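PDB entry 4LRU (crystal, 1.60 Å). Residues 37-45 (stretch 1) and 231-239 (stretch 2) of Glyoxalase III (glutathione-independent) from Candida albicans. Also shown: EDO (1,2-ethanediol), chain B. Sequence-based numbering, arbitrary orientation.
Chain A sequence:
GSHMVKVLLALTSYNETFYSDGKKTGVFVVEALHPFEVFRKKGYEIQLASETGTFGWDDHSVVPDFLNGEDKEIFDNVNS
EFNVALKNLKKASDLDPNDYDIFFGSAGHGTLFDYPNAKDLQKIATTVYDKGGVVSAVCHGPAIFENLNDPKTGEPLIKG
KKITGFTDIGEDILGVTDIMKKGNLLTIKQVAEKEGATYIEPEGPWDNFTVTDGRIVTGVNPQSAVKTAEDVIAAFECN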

# COMPACT_ATOMS: atom_id res chain seq x y z
N GLU A 37 -10.80 -6.17 -3.95
CA GLU A 37 -11.82 -6.63 -4.90
C GLU A 37 -11.20 -7.11 -6.21
O GLU A 37 -11.69 -8.08 -6.80
CB GLU A 37 -12.87 -5.55 -5.14
CG GLU A 37 -13.82 -5.32 -3.97
CD GLU A 37 -14.76 -6.49 -3.80
OE1 GLU A 37 -15.74 -6.59 -4.59
OE2 GLU A 37 -14.53 -7.31 -2.90
N VAL A 38 -10.17 -6.43 -6.69
CA VAL A 38 -9.50 -6.83 -7.94
C VAL A 38 -8.92 -8.24 -7.77
O VAL A 38 -9.13 -9.12 -8.60
CB VAL A 38 -8.39 -5.85 -8.32
CG1 VAL A 38 -7.53 -6.41 -9.44
CG2 VAL A 38 -9.02 -4.53 -8.73
N PHE A 39 -8.19 -8.44 -6.68
CA PHE A 39 -7.58 -9.73 -6.42
C PHE A 39 -8.63 -10.81 -6.12
O PHE A 39 -8.46 -11.97 -6.51
CB PHE A 39 -6.58 -9.61 -5.28
CG PHE A 39 -5.38 -8.74 -5.59
CD1 PHE A 39 -4.68 -8.86 -6.77
CD2 PHE A 39 -4.92 -7.84 -4.65
CE1 PHE A 39 -3.59 -8.07 -7.04
CE2 PHE A 39 -3.82 -7.04 -4.90
CZ PHE A 39 -3.14 -7.16 -6.10
N ARG A 40 -9.71 -10.45 -5.44
CA ARG A 40 -10.78 -11.40 -5.17
C ARG A 40 -11.41 -11.88 -6.47
O ARG A 40 -11.61 -13.08 -6.68
CB ARG A 40 -11.85 -10.79 -4.27
CG ARG A 40 -12.95 -11.77 -3.89
CD ARG A 40 -14.09 -11.11 -3.11
NE ARG A 40 -14.75 -10.06 -3.87
CZ ARG A 40 -15.60 -10.27 -4.88
NH1 ARG A 40 -15.93 -11.50 -5.25
NH2 ARG A 40 -16.14 -9.23 -5.52
N LYS A 41 -11.72 -10.93 -7.36
CA LYS A 41 -12.37 -11.28 -8.61
C LYS A 41 -11.45 -12.13 -9.48
O LYS A 41 -11.91 -13.02 -10.22
CB LYS A 41 -12.84 -10.03 -9.37
CG LYS A 41 -14.04 -9.36 -8.73
CD LYS A 41 -14.22 -7.92 -9.21
CE LYS A 41 -15.14 -7.14 -8.26
NZ LYS A 41 -15.34 -5.73 -8.69
N LYS A 42 -10.15 -11.92 -9.33
CA LYS A 42 -9.14 -12.71 -10.03
C LYS A 42 -9.07 -14.16 -9.52
O LYS A 42 -8.62 -15.04 -10.24
CB LYS A 42 -7.77 -12.04 -9.89
CG LYS A 42 -6.64 -12.76 -10.61
CD LYS A 42 -6.81 -12.81 -12.12
CE LYS A 42 -5.65 -13.56 -12.77
NZ LYS A 42 -5.93 -13.98 -14.17
N GLY A 43 -9.50 -14.39 -8.28
CA GLY A 43 -9.52 -15.71 -7.70
C GLY A 43 -8.49 -16.01 -6.64
O GLY A 43 -8.45 -17.13 -6.11
N TYR A 44 -7.67 -15.02 -6.33
CA TYR A 44 -6.64 -15.16 -5.31
C TYR A 44 -7.25 -15.14 -3.91
O TYR A 44 -8.36 -14.63 -3.71
CB TYR A 44 -5.63 -14.02 -5.39
CG TYR A 44 -4.90 -13.82 -6.71
CD1 TYR A 44 -4.72 -14.85 -7.63
CD2 TYR A 44 -4.37 -12.58 -7.01
CE1 TYR A 44 -4.02 -14.64 -8.80
CE2 TYR A 44 -3.67 -12.36 -8.19
CZ TYR A 44 -3.51 -13.38 -9.09
OH TYR A 44 -2.81 -13.09 -10.26
N GLU A 45 -6.52 -15.69 -2.95
CA GLU A 45 -6.81 -15.50 -1.54
C GLU A 45 -6.14 -14.22 -1.07
O GLU A 45 -5.05 -13.90 -1.51
CB GLU A 45 -6.29 -16.67 -0.73
CG GLU A 45 -6.76 -16.70 0.71
CD GLU A 45 -6.48 -18.04 1.36
OE1 GLU A 45 -7.25 -18.99 1.11
OE2 GLU A 45 -5.49 -18.14 2.10
N ASP A 231 -2.20 -4.07 -12.58
CA ASP A 231 -0.84 -4.13 -13.13
C ASP A 231 0.06 -5.09 -12.31
O ASP A 231 1.04 -5.63 -12.83
CB ASP A 231 -0.24 -2.72 -13.19
CG ASP A 231 -0.84 -1.88 -14.32
OD1 ASP A 231 -1.45 -2.45 -15.25
OD2 ASP A 231 -0.67 -0.64 -14.29
N VAL A 232 -0.28 -5.31 -11.04
CA VAL A 232 0.33 -6.39 -10.29
C VAL A 232 0.02 -7.73 -10.96
O VAL A 232 0.92 -8.53 -11.20
CB VAL A 232 -0.15 -6.40 -8.81
CG1 VAL A 232 0.18 -7.73 -8.14
CG2 VAL A 232 0.49 -5.25 -8.04
N ILE A 233 -1.24 -7.97 -11.27
CA ILE A 233 -1.63 -9.22 -11.96
C ILE A 233 -0.85 -9.37 -13.27
O ILE A 233 -0.31 -10.44 -13.57
CB ILE A 233 -3.14 -9.29 -12.20
CG1 ILE A 233 -3.86 -9.40 -10.84
CG2 ILE A 233 -3.49 -10.46 -13.12
CD1 ILE A 233 -5.35 -9.22 -10.88
N ALA A 234 -0.77 -8.28 -14.03
CA ALA A 234 -0.04 -8.29 -15.31
C ALA A 234 1.42 -8.69 -15.12
O ALA A 234 2.00 -9.39 -15.97
CB ALA A 234 -0.12 -6.92 -15.96
N ALA A 235 2.04 -8.19 -14.05
CA ALA A 235 3.48 -8.41 -13.83
C ALA A 235 3.73 -9.82 -13.29
O ALA A 235 4.80 -10.40 -13.52
CB ALA A 235 4.05 -7.36 -12.90
N PHE A 236 2.73 -10.36 -12.61
CA PHE A 236 2.83 -11.60 -11.82
C PHE A 236 2.56 -12.81 -12.69
O PHE A 236 3.23 -13.84 -12.56
CB PHE A 236 1.78 -11.52 -10.70
CG PHE A 236 1.71 -12.72 -9.79
CD1 PHE A 236 2.70 -12.95 -8.85
CD2 PHE A 236 0.60 -13.54 -9.80
CE1 PHE A 236 2.61 -14.01 -7.98
CE2 PHE A 236 0.49 -14.61 -8.93
CZ PHE A 236 1.51 -14.85 -8.01
N GLU A 237 1.56 -12.71 -13.57
CA GLU A 237 1.19 -13.77 -14.50
C GLU A 237 1.96 -13.64 -15.83
O GLU A 237 2.62 -12.63 -16.07
CB GLU A 237 -0.32 -13.72 -14.78
CG GLU A 237 -1.20 -13.64 -13.54
CD GLU A 237 -1.85 -14.95 -13.14
OE1 GLU A 237 -1.92 -15.89 -13.97
OE2 GLU A 237 -2.30 -15.04 -11.97
N CYS A 238 1.88 -14.64 -16.70
CA CYS A 238 2.51 -14.47 -18.01
C CYS A 238 1.57 -14.17 -19.19
O CYS A 238 1.96 -14.33 -20.35
CB CYS A 238 3.46 -15.62 -18.33
SG CYS A 238 2.66 -17.19 -18.68
N ASN A 239 0.35 -13.71 -18.92
CA ASN A 239 -0.81 -14.56 -18.59
C ASN A 239 -1.00 -15.70 -19.59
O ASN A 239 -0.93 -15.53 -20.81
CB ASN A 239 -2.09 -13.72 -18.56
CG ASN A 239 -2.64 -13.52 -17.15
OD1 ASN A 239 -2.64 -12.41 -16.62
ND2 ASN A 239 -3.13 -14.60 -16.54
OXT ASN A 239 -1.28 -16.84 -19.20
C1 EDO B . -12.51 -3.06 -9.25
O1 EDO B . -12.79 -4.47 -9.30
C2 EDO B . -12.74 -2.51 -7.85
O2 EDO B . -14.01 -2.94 -7.35

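Both stretches are the closing turns of helices that begin earlier in the chain, and each runs out into loop within the segment. The two helices, 37-42 and 231-236, lie side by side at a slant: their axes come no closer than 11.1 Å, and their N-to-C directions differ by 47°. The backbones approach most closely where the CA of Phe 39 lies 8.1 Å from the CA of Ile 233, leaving a gap that side chains must fill. The first helix ends in a Schellman motif. Gly 43 adopts a positive phi of 107°, and the chain bonds back into the last turn through Gly 43 N to Arg 40 O (3.0 Å) and Tyr 44 N to Phe 39 O (3.2 Å). Glycine suits this position because, at these backbone angles, a CB would be jammed against the carbonyl O of Lys 42. The second helix gives way at Glu 237, whose N still donates to Ile 233 O at 2.9 Å although its own phi and psi have left the helical region.

Ile 233 is the hub of the contact, with 89 Å² covered by the other stretch. Its long, branched aliphatic chain reaches several partners at once: CD1 lies 3.8 Å from Val 38 CG1 and 3.8 Å from Lys 42 CG, while CG1 packs 4.0 Å from Phe 39 CE1, at the edge of that ring, and 4.0 Å from Tyr 44 CE2. The CA-to-CB bond of Phe 39 points sideways, but the length of the side chain brings its ring end nearer, so that CZ meets Val 232 CG1 at 3.9 Å. Lysine can join such apolar packing because its methylenes are greasy even though its tip is charged.

Beyond this apolar patch, Tyr 44 combines two kinds of contact. Its hydroxyl donates a short hydrogen bond to Glu 237, with OH 2.6 Å from OE2, and the acceptor lies near the plane of the tyrosine ring, at its edge. A phenol suits the place: the ring packs against hydrocarbon while the hydroxyl at its tip serves the carboxylate. Phe 236 adds an offset edge-to-face pairing, its edge toward the face of Tyr 44, with centroids 5.9 Å apart and planes at 76°. Lys 42 comes nearest Glu 237 with its last methylene, CE lying 3.7 Å from Glu 237 OE2, while Lys 42 NZ stands 4.4 Å from the same oxygen, so the opposite charges are near each other but beyond a salt bridge.

Away from the contact, Glu 37 and Arg 40 pair one turn apart along their helix. Arg 40 NH2 donates to Glu 37 OE1 at 2.8 Å, and Arg 40 NE to Glu 37 OE2 at 2.9 Å, a two-pronged salt bridge that uses both carboxylate oxygens. Lys 41 reaches instead to the 1,2-ethanediol, probably from the crystallisation liquor, with NZ 2.9 Å from EDO O1.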